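Local coordinates for short-chain dehydrogenase/reductase SDR (PDB 5IG2), which binds NAD in a Rossmann-type fold and, as a short-chain dehydrogenase/reductase, probably catalyses oxidation or reduction at a CH-OH group of its substrate, at residues B[134-137]-B[138-142]; B[177-180]-B[181-185]; B[245-248]-B[249-253]; B[268-271]-B[272-276]. All coordinates share one frame; numbering follows the deposited sequence. Where two conformers were deposited one is given.

Interaction 1 of 4, residues B[134-137]-B[138-142]; sequences APIM and LGQNE
The contact between residues 134-137 and 138-142 is the end of a helix running out into its exit loop, where Ala-134 meets Leu-138, and Ile-136 meets Gln-140, each one turn apart. In the Rossmann fold this helix, 112-140, belongs to the beta-alpha-beta crossover that joins strand 94-97 to strand 144-149. A worked example of how helices finish can be read from its amides. Leu-138 N bonds to Ala-134 O at 2.8 Å, with an N-H...O angle of 165°. Two residues later the pattern has shifted: Gln-140 N holds Ile-136 O only weakly and bonds instead to Met-137 O at 3.2 Å, approaching from above the carbonyl plane rather than on a lone pair. Asn-141 then leaves the helical region with a positive phi of 57°.

The side chains follow the same path. Leu-138 lays its CG 3.2 Å from Ala-134 O, while Trp-108 of the second subunit packs on both residues. Because Gln-140 turns CG away from its own carbonyl carbon (chi1 -72°) and runs extended, CG comes 3.3 Å from Ile-136 O and OE1 slants across the Ile-136 methyl CG2 at 3.8 Å. Its NE2 also reaches Val-92 O, and the carboxylate of Glu-142 forms a salt bridge with Lys-91, tying the helix end to the segment before strand 94-97. Two waters bridge Met-137 O to Glu-142 O; water 1 additionally accepts a hydrogen bond from Gln-140 NE2 at 2.8 Å.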
loop_
_atom_site.group_PDB
_atom_site.type_symbol
_atom_site.label_atom_id
_atom_site.label_comp_id
_atom_site.label_asym_id
_atom_site.label_seq_id
_atom_site.Cartn_x
_atom_site.Cartn_y
_atom_site.Cartn_z
ATOM N N ALA B 134 55.807 -2.252 -33.142
ATOM C CA ALA B 134 55.813 -2.413 -34.597
ATOM C C ALA B 134 56.817 -3.459 -35.064
ATOM O O ALA B 134 56.442 -4.300 -35.897
ATOM C CB ALA B 134 56.041 -1.066 -35.293
ATOM N N PRO B 135 58.070 -3.496 -34.580
ATOM C CA PRO B 135 58.971 -4.578 -35.022
ATOM C C PRO B 135 58.457 -5.956 -34.662
ATOM O O PRO B 135 58.604 -6.900 -35.453
ATOM C CB PRO B 135 60.291 -4.268 -34.298
ATOM C CG PRO B 135 60.205 -2.836 -33.935
ATOM C CD PRO B 135 58.754 -2.573 -33.658
ATOM N N ILE B 136 57.862 -6.099 -33.476
ATOM C CA ILE B 136 57.289 -7.386 -33.087
ATOM C C ILE B 136 56.208 -7.796 -34.076
ATOM O O ILE B 136 56.189 -8.928 -34.570
ATOM C CB ILE B 136 56.737 -7.316 -31.651
ATOM C CG1 ILE B 136 57.859 -7.038 -30.653
ATOM C CG2 ILE B 136 56.003 -8.595 -31.297
ATOM C CD1 ILE B 136 57.346 -6.613 -29.287
ATOM N N MET B 137 55.296 -6.871 -34.389
ATOM C CA MET B 137 54.203 -7.187 -35.300
ATOM C C MET B 137 54.717 -7.496 -36.699
ATOM O O MET B 137 54.225 -8.422 -37.353
ATOM C CB MET B 137 53.210 -6.034 -35.346
ATOM C CG MET B 137 52.474 -5.812 -34.053
ATOM S SD MET B 137 51.504 -4.302 -34.157
ATOM C CE MET B 137 50.438 -4.521 -32.726
ATOM N N LEU B 138 55.692 -6.724 -37.183
ATOM C CA LEU B 138 56.238 -6.983 -38.512
ATOM C C LEU B 138 56.899 -8.359 -38.582
ATOM O O LEU B 138 56.804 -9.050 -39.604
ATOM C CB LEU B 138 57.231 -5.884 -38.890
ATOM C CG LEU B 138 56.607 -4.504 -39.111
ATOM C CD1 LEU B 138 57.664 -3.417 -39.131
ATOM C CD2 LEU B 138 55.814 -4.502 -40.405
ATOM N N GLY B 139 57.566 -8.780 -37.507
ATOM C CA GLY B 139 58.242 -10.066 -37.519
ATOM C C GLY B 139 57.325 -11.270 -37.450
ATOM O O GLY B 139 57.778 -12.386 -37.731
ATOM N N GLN B 140 56.055 -11.076 -37.095
ATOM C CA GLN B 140 55.141 -12.203 -36.937
ATOM C C GLN B 140 54.595 -12.739 -38.259
ATOM O O GLN B 140 54.127 -13.883 -38.292
ATOM C CB GLN B 140 53.977 -11.806 -36.017
ATOM C CG GLN B 140 54.378 -11.674 -34.553
ATOM C CD GLN B 140 53.278 -11.098 -33.671
ATOM O OE1 GLN B 140 53.379 -11.127 -32.447
ATOM N NE2 GLN B 140 52.237 -10.550 -34.289
ATOM N N ASN B 141 54.651 -11.959 -39.343
ATOM C CA ASN B 141 54.043 -12.338 -40.624
ATOM C C ASN B 141 52.550 -12.619 -40.472
ATOM O O ASN B 141 52.005 -13.544 -41.077
ATOM C CB ASN B 141 54.754 -13.535 -41.253
ATOM C CG ASN B 141 56.173 -13.226 -41.621
ATOM O OD1 ASN B 141 56.516 -12.075 -41.875
ATOM N ND2 ASN B 141 57.014 -14.249 -41.652
ATOM N N GLU B 142 51.884 -11.817 -39.653
ATOM C CA GLU B 142 50.459 -11.956 -39.418
ATOM C C GLU B 142 49.811 -10.588 -39.530
ATOM O O GLU B 142 50.468 -9.556 -39.374
ATOM C CB GLU B 142 50.158 -12.539 -38.035
ATOM C CG GLU B 142 50.526 -13.984 -37.869
ATOM C CD GLU B 142 50.161 -14.506 -36.497
ATOM O OE1 GLU B 142 51.057 -15.059 -35.823
ATOM O OE2 GLU B 142 48.986 -14.355 -36.091
HETATM O O HOH W 1 51.745 -9.543 -36.901
HETATM O O HOH W 2 53.454 -9.229 -39.879
#

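Interaction 2 of 4, residues B[177-180]-B[181-185]; sequences TLYH and DLRNA
Leu-178 and Leu-182 form the tight side of this helical turn: Leu-178 CG lies 3.7 Å from Leu-182 CD1, the two side chains slanting across each other. Beside them the methyl CG2 of Thr-177 runs alongside the Asp-181 carboxylate. That buried carboxylate is well satisfied, OD1 by Ser-160 N and OD2 by Leu-107 N, both of the second subunit.

The looser side carries Tyr-179, His-180 and the exposed Arg-183. With CG turned away from its own carbonyl carbon (chi1 -76°) and chi2 extended, CD of Arg-183 comes over one face of the Tyr-179 ring in a CH-pi contact, 3.8 Å from the centroid. The bend at chi3 (70°) then sets the guanidinium nearly parallel to the ring, the planes 5° apart, with Tyr-179 OH over its rim. Water 3 sits in the plane of the His-180 imidazole, 2.6 Å from ND1, and accepts from Arg-183 NE at 3.2 Å. The bond from Arg-183 N to Tyr-179 O is weak, while Leu-182 N to Leu-178 O measures 2.8 Å.

Helix 162-185 is the crossover between strands 144-149 and 189-194; Leu-178, Tyr-179 and Leu-182 rest on Cys-191 of the latter strand, and Trp-108 of the second subunit packs on both leucines.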
loop_
_atom_site.group_PDB
_atom_site.type_symbol
_atom_site.label_atom_id
_atom_site.label_comp_id
_atom_site.label_asym_id
_atom_site.label_seq_id
_atom_site.Cartn_x
_atom_site.Cartn_y
_atom_site.Cartn_z
ATOM N N THR B 177 52.107 9.456 -40.889
ATOM C CA THR B 177 53.379 9.030 -41.460
ATOM C C THR B 177 53.569 7.532 -41.311
ATOM O O THR B 177 54.061 6.869 -42.233
ATOM C CB THR B 177 54.544 9.756 -40.801
ATOM O OG1 THR B 177 54.263 11.157 -40.741
ATOM C CG2 THR B 177 55.809 9.518 -41.623
ATOM N N LEU B 178 53.203 6.991 -40.148
ATOM C CA LEU B 178 53.295 5.553 -39.936
ATOM C C LEU B 178 52.469 4.794 -40.969
ATOM O O LEU B 178 52.878 3.721 -41.435
ATOM C CB LEU B 178 52.830 5.215 -38.521
ATOM C CG LEU B 178 52.772 3.738 -38.121
ATOM C CD1 LEU B 178 54.169 3.125 -38.134
ATOM C CD2 LEU B 178 52.099 3.596 -36.744
ATOM N N TYR B 179 51.307 5.346 -41.345
ATOM C CA TYR B 179 50.481 4.716 -42.372
ATOM C C TYR B 179 51.268 4.538 -43.662
ATOM O O TYR B 179 51.248 3.464 -44.277
ATOM C CB TYR B 179 49.215 5.546 -42.611
ATOM C CG TYR B 179 48.381 5.059 -43.781
ATOM C CD1 TYR B 179 48.631 5.519 -45.072
ATOM C CD2 TYR B 179 47.354 4.124 -43.599
ATOM C CE1 TYR B 179 47.890 5.073 -46.152
ATOM C CE2 TYR B 179 46.604 3.667 -44.682
ATOM C CZ TYR B 179 46.881 4.154 -45.955
ATOM O OH TYR B 179 46.152 3.737 -47.045
ATOM N N HIS B 180 51.989 5.578 -44.080
ATOM C CA HIS B 180 52.775 5.471 -45.306
ATOM C C HIS B 180 54.006 4.595 -45.111
ATOM O O HIS B 180 54.402 3.860 -46.026
ATOM C CB HIS B 180 53.189 6.859 -45.783
ATOM C CG HIS B 180 52.040 7.712 -46.215
ATOM N ND1 HIS B 180 51.174 7.337 -47.223
ATOM C CD2 HIS B 180 51.620 8.926 -45.786
ATOM C CE1 HIS B 180 50.271 8.285 -47.396
ATOM N NE2 HIS B 180 50.517 9.259 -46.537
ATOM N N ASP B 181 54.644 4.683 -43.942
ATOM C CA ASP B 181 55.851 3.894 -43.707
ATOM C C ASP B 181 55.538 2.407 -43.713
ATOM O O ASP B 181 56.306 1.602 -44.257
ATOM C CB ASP B 181 56.495 4.280 -42.374
ATOM C CG ASP B 181 57.083 5.674 -42.378
ATOM O OD1 ASP B 181 57.118 6.332 -43.446
ATOM O OD2 ASP B 181 57.546 6.097 -41.298
ATOM N N LEU B 182 54.423 2.017 -43.090
ATOM C CA LEU B 182 54.071 0.603 -43.051
ATOM C C LEU B 182 53.774 0.087 -44.451
ATOM O O LEU B 182 54.114 -1.052 -44.789
ATOM C CB LEU B 182 52.885 0.383 -42.106
ATOM C CG LEU B 182 53.159 0.521 -40.598
ATOM C CD1 LEU B 182 51.854 0.572 -39.793
ATOM C CD2 LEU B 182 54.048 -0.617 -40.080
ATOM N N ARG B 183 53.175 0.923 -45.298
ATOM C CA ARG B 183 52.941 0.492 -46.672
ATOM C C ARG B 183 54.246 0.403 -47.456
ATOM O O ARG B 183 54.411 -0.499 -48.290
ATOM C CB ARG B 183 51.947 1.431 -47.350
ATOM C CG ARG B 183 50.518 1.172 -46.904
ATOM C CD ARG B 183 49.614 2.329 -47.211
ATOM N NE ARG B 183 49.368 2.478 -48.638
ATOM C CZ ARG B 183 48.468 1.771 -49.311
ATOM N NH1 ARG B 183 47.738 0.855 -48.681
ATOM N NH2 ARG B 183 48.303 1.976 -50.613
ATOM N N ASN B 184 55.189 1.317 -47.196
ATOM C CA ASN B 184 56.463 1.283 -47.911
ATOM C C ASN B 184 57.314 0.096 -47.473
ATOM O O ASN B 184 57.959 -0.549 -48.305
ATOM C CB ASN B 184 57.223 2.594 -47.706
ATOM C CG ASN B 184 56.667 3.723 -48.545
ATOM O OD1 ASN B 184 55.933 3.485 -49.508
ATOM N ND2 ASN B 184 57.013 4.963 -48.190
ATOM N N ALA B 185 57.339 -0.203 -46.172
ATOM C CA ALA B 185 58.048 -1.393 -45.710
ATOM C C ALA B 185 57.381 -2.673 -46.209
ATOM O O ALA B 185 58.058 -3.692 -46.388
ATOM C CB ALA B 185 58.127 -1.403 -44.182
HETATM O O HOH W 3 50.813 5.289 -48.805
#

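Interaction 3 of 4, residues B[245-248]-B[249-253]; sequences VATL and TFEAI
Thr-249 reaches back one turn to Val-245, and both its hydroxyl and its amide bond to the same carbonyl. The OG1 to Val-245 O distance is 2.8 Å, with the hydroxyl standing above the carbonyl plane by 41°, while the amide N, also 2.8 Å from Val-245 O, lies nearer that plane. The hydroxyl is held there by its first torsion, which sets OG1 opposite the carbonyl carbon of Thr-249 (chi1 -64°) and so over the preceding turn. The buried hydroxyl thus places its proton on a carbonyl of its own helix.

Next along the helix, Phe-250 turns a ring edge to Ala-246 O, which lies in the ring plane 3.3 Å from CD1. On the more exposed flank Glu-251 runs extended alongside Thr-247, its OE2 3.7 Å from the methyl CG2, as OE1 comes up to Leu-248 CD2.

Beyond this first shell, the Phe-250 ring meets that of Phe-12, its plane inclined at about 50°, and Thr-249 touches Phe-96 and Leu-194, on two strands of the central sheet. Ala-246 sits on Ala-29 and Phe-30 of helix 25-36. Val-245 touches Phe-26 and Val-199, two NAD-binding residues, and its side chain lies about 7 Å from the bound dinucleotide. Through Val-245, helix 242-254 backs the residues that bind NAD, a second layer to the cofactor pocket of a Rossmann fold.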
loop_
_atom_site.group_PDB
_atom_site.type_symbol
_atom_site.label_atom_id
_atom_site.label_comp_id
_atom_site.label_asym_id
_atom_site.label_seq_id
_atom_site.Cartn_x
_atom_site.Cartn_y
_atom_site.Cartn_z
ATOM N N VAL B 245 32.470 4.778 -28.568
ATOM C CA VAL B 245 33.782 4.978 -29.172
ATOM C C VAL B 245 34.430 3.633 -29.472
ATOM O O VAL B 245 34.981 3.419 -30.559
ATOM C CB VAL B 245 34.661 5.860 -28.262
ATOM C CG1 VAL B 245 36.107 5.912 -28.776
ATOM C CG2 VAL B 245 34.077 7.262 -28.190
ATOM N N ALA B 246 34.332 2.689 -28.535
ATOM C CA ALA B 246 34.923 1.375 -28.760
ATOM C C ALA B 246 34.246 0.667 -29.925
ATOM O O ALA B 246 34.920 0.085 -30.784
ATOM C CB ALA B 246 34.837 0.528 -27.489
ATOM N N THR B 247 32.913 0.713 -29.976
ATOM C CA THR B 247 32.205 0.068 -31.076
ATOM C C THR B 247 32.657 0.631 -32.415
ATOM O O THR B 247 33.017 -0.126 -33.324
ATOM C CB THR B 247 30.696 0.231 -30.908
ATOM O OG1 THR B 247 30.273 -0.478 -29.736
ATOM C CG2 THR B 247 29.974 -0.330 -32.116
ATOM N N LEU B 248 32.663 1.963 -32.551
ATOM C CA LEU B 248 33.059 2.569 -33.821
ATOM C C LEU B 248 34.520 2.288 -34.139
ATOM O O LEU B 248 34.879 2.096 -35.302
ATOM C CB LEU B 248 32.803 4.077 -33.794
ATOM C CG LEU B 248 31.339 4.493 -33.631
ATOM C CD1 LEU B 248 31.276 5.927 -33.118
ATOM C CD2 LEU B 248 30.596 4.346 -34.952
ATOM N N THR B 249 35.382 2.277 -33.125
ATOM C CA THR B 249 36.801 2.029 -33.377
ATOM C C THR B 249 37.022 0.620 -33.924
ATOM O O THR B 249 37.738 0.431 -34.915
ATOM C CB THR B 249 37.598 2.263 -32.092
ATOM O OG1 THR B 249 37.475 3.638 -31.723
ATOM C CG2 THR B 249 39.078 1.917 -32.274
ATOM N N PHE B 250 36.391 -0.386 -33.310
ATOM C CA PHE B 250 36.570 -1.748 -33.807
ATOM C C PHE B 250 35.973 -1.926 -35.207
ATOM O O PHE B 250 36.528 -2.662 -36.031
ATOM C CB PHE B 250 35.974 -2.748 -32.815
ATOM C CG PHE B 250 36.934 -3.156 -31.722
ATOM C CD1 PHE B 250 37.181 -2.315 -30.645
ATOM C CD2 PHE B 250 37.602 -4.373 -31.785
ATOM C CE1 PHE B 250 38.059 -2.694 -29.636
ATOM C CE2 PHE B 250 38.478 -4.759 -30.784
ATOM C CZ PHE B 250 38.706 -3.912 -29.706
ATOM N N GLU B 251 34.845 -1.270 -35.499
ATOM C CA GLU B 251 34.330 -1.302 -36.865
ATOM C C GLU B 251 35.363 -0.762 -37.850
ATOM O O GLU B 251 35.563 -1.337 -38.929
ATOM C CB GLU B 251 33.023 -0.509 -36.966
ATOM C CG GLU B 251 31.840 -1.198 -36.327
ATOM C CD GLU B 251 30.609 -0.306 -36.229
ATOM O OE1 GLU B 251 30.698 0.892 -36.576
ATOM O OE2 GLU B 251 29.551 -0.806 -35.791
ATOM N N ALA B 252 36.040 0.338 -37.493
ATOM C CA ALA B 252 37.053 0.894 -38.385
ATOM C C ALA B 252 38.229 -0.064 -38.550
ATOM O O ALA B 252 38.729 -0.255 -39.667
ATOM C CB ALA B 252 37.532 2.249 -37.862
ATOM N N ILE B 253 38.694 -0.663 -37.448
ATOM C CA ILE B 253 39.785 -1.637 -37.530
ATOM C C ILE B 253 39.406 -2.776 -38.460
ATOM O O ILE B 253 40.212 -3.219 -39.289
ATOM C CB ILE B 253 40.146 -2.182 -36.136
ATOM C CG1 ILE B 253 40.615 -1.074 -35.189
ATOM C CG2 ILE B 253 41.196 -3.275 -36.257
ATOM C CD1 ILE B 253 40.709 -1.563 -33.742
#

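Interaction 4 of 4, residues B[268-271]-B[272-276]; sequences ATVR and LRHED
Arg-271 reaches forward along the helix to His-274 and Glu-275, and its path can be traced atom by atom. CB and CG leave the backbone beside the peptide to Leu-272, a closeness set by the chain itself. The chain then bends at chi2 (75°), which turns the guanidinium along the helix instead of straight out from it. There NH1 comes within 3.5 Å of His-274 CB, and Glu-275 N lies over one face of the guanidinium. The guanidinium and imidazole planes are inclined by 58°, so the two groups cross without stacking. At the tip the charge is divided between two carboxylates: NH2 forms a salt bridge with Glu-278 of the same chain and NH1 with Glu-278 of the second subunit.

Helix 267-279 follows the last strand of the Rossmann sheet, 259-260, and forms part of a subunit interface. His-274 stacks there on His-274 of the second subunit, and Arg-273 reaches Glu-176 of that subunit in a salt bridge.

Within the helix, Val-270 supports the imidazole. Its CG1 sits over a ring face in a CH-pi contact, 3.8 Å from the centroid, and comes closest to CE1, at 3.4 Å. Val-270 O also lies over the ring, offset toward its rim, while accepting the His-274 amide N at 2.9 Å. His-274 ND1 hydrogen-bonds to OE2 of Glu-278 of the second subunit, the same oxygen that Arg-271 NH1 engages.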
loop_
_atom_site.group_PDB
_atom_site.type_symbol
_atom_site.label_atom_id
_atom_site.label_comp_id
_atom_site.label_asym_id
_atom_site.label_seq_id
_atom_site.Cartn_x
_atom_site.Cartn_y
_atom_site.Cartn_z
ATOM N N ALA B 268 32.475 20.702 -39.489
ATOM C CA ALA B 268 32.315 22.107 -39.867
ATOM C C ALA B 268 33.490 22.951 -39.378
ATOM O O ALA B 268 34.032 23.770 -40.128
ATOM C CB ALA B 268 30.994 22.663 -39.329
ATOM N N THR B 269 33.916 22.753 -38.131
ATOM C CA THR B 269 35.004 23.579 -37.636
ATOM C C THR B 269 36.365 23.066 -38.083
ATOM O O THR B 269 37.310 23.861 -38.163
ATOM C CB THR B 269 34.954 23.710 -36.106
ATOM O OG1 THR B 269 34.939 22.413 -35.498
ATOM C CG2 THR B 269 33.714 24.500 -35.678
ATOM N N VAL B 270 36.491 21.784 -38.424
ATOM C CA VAL B 270 37.728 21.334 -39.058
ATOM C C VAL B 270 37.863 21.966 -40.441
ATOM O O VAL B 270 38.940 22.439 -40.827
ATOM C CB VAL B 270 37.768 19.798 -39.127
ATOM C CG1 VAL B 270 38.958 19.343 -39.937
ATOM C CG2 VAL B 270 37.826 19.216 -37.723
ATOM N N ARG B 271 36.770 22.007 -41.201
ATOM C CA ARG B 271 36.815 22.648 -42.508
ATOM C C ARG B 271 37.206 24.122 -42.380
ATOM O O ARG B 271 37.961 24.648 -43.207
ATOM C CB ARG B 271 35.461 22.480 -43.208
ATOM C CG ARG B 271 35.379 23.116 -44.589
ATOM C CD ARG B 271 36.123 22.300 -45.656
ATOM N NE ARG B 271 36.585 23.130 -46.774
ATOM C CZ ARG B 271 37.863 23.272 -47.136
ATOM N NH1 ARG B 271 38.824 22.627 -46.488
ATOM N NH2 ARG B 271 38.181 24.050 -48.162
ATOM N N LEU B 272 36.728 24.794 -41.326
ATOM C CA LEU B 272 37.050 26.206 -41.124
ATOM C C LEU B 272 38.551 26.406 -40.935
ATOM O O LEU B 272 39.155 27.296 -41.545
ATOM C CB LEU B 272 36.269 26.748 -39.922
ATOM C CG LEU B 272 36.390 28.237 -39.616
ATOM C CD1 LEU B 272 35.766 29.077 -40.729
ATOM C CD2 LEU B 272 35.766 28.566 -38.276
ATOM N N ARG B 273 39.172 25.584 -40.088
ATOM C CA ARG B 273 40.620 25.648 -39.908
ATOM C C ARG B 273 41.357 25.345 -41.208
ATOM O O ARG B 273 42.338 26.021 -41.551
ATOM C CB ARG B 273 41.053 24.669 -38.818
ATOM C CG ARG B 273 42.560 24.579 -38.666
ATOM C CD ARG B 273 43.018 23.740 -37.455
ATOM N NE ARG B 273 44.478 23.760 -37.440
ATOM C CZ ARG B 273 45.255 22.900 -38.100
ATOM N NH1 ARG B 273 44.717 21.888 -38.785
ATOM N NH2 ARG B 273 46.573 23.053 -38.078
ATOM N N HIS B 274 40.909 24.323 -41.945
ATOM C CA HIS B 274 41.589 23.982 -43.190
ATOM C C HIS B 274 41.514 25.131 -44.184
ATOM O O HIS B 274 42.488 25.417 -44.893
ATOM C CB HIS B 274 40.992 22.704 -43.784
ATOM C CG HIS B 274 41.345 21.468 -43.012
ATOM N ND1 HIS B 274 40.741 20.249 -43.236
ATOM C CD2 HIS B 274 42.241 21.268 -42.016
ATOM C CE1 HIS B 274 41.256 19.349 -42.415
ATOM N NE2 HIS B 274 42.168 19.941 -41.664
ATOM N N GLU B 275 40.370 25.820 -44.241
ATOM C CA GLU B 275 40.272 26.914 -45.195
ATOM C C GLU B 275 41.051 28.138 -44.728
ATOM O O GLU B 275 41.504 28.928 -45.566
ATOM C CB GLU B 275 38.815 27.280 -45.464
ATOM C CG GLU B 275 38.713 28.175 -46.709
ATOM C CD GLU B 275 37.297 28.570 -47.060
ATOM O OE1 GLU B 275 36.382 28.328 -46.237
ATOM O OE2 GLU B 275 37.112 29.123 -48.166
ATOM N N ASP B 276 41.196 28.333 -43.409
ATOM C CA ASP B 276 42.128 29.346 -42.920
ATOM C C ASP B 276 43.497 29.106 -43.532
ATOM O O ASP B 276 44.103 30.007 -44.128
ATOM C CB ASP B 276 42.262 29.305 -41.391
ATOM C CG ASP B 276 41.036 29.805 -40.643
ATOM O OD1 ASP B 276 40.139 30.465 -41.227
ATOM O OD2 ASP B 276 40.995 29.524 -39.415
#

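How the interactions relate
All four are local contacts along helices, the first at a helix end, placed differently about one Rossmann subunit. Interactions 1 and 2 are neighbours, their centres 14 Å apart, and they touch where Leu-138 CD2 lies 4.3 Å from Leu-182 CD2. Interaction 3 stands about 22 Å from each of these, centre to centre. Of the four it is the one nearest the cofactor and the one untouched by another chain. Interaction 4, with its centre 38 Å from that of interaction 1, also touches the second subunit; its Val-270 side chain remains about 12 Å from the bound NAD.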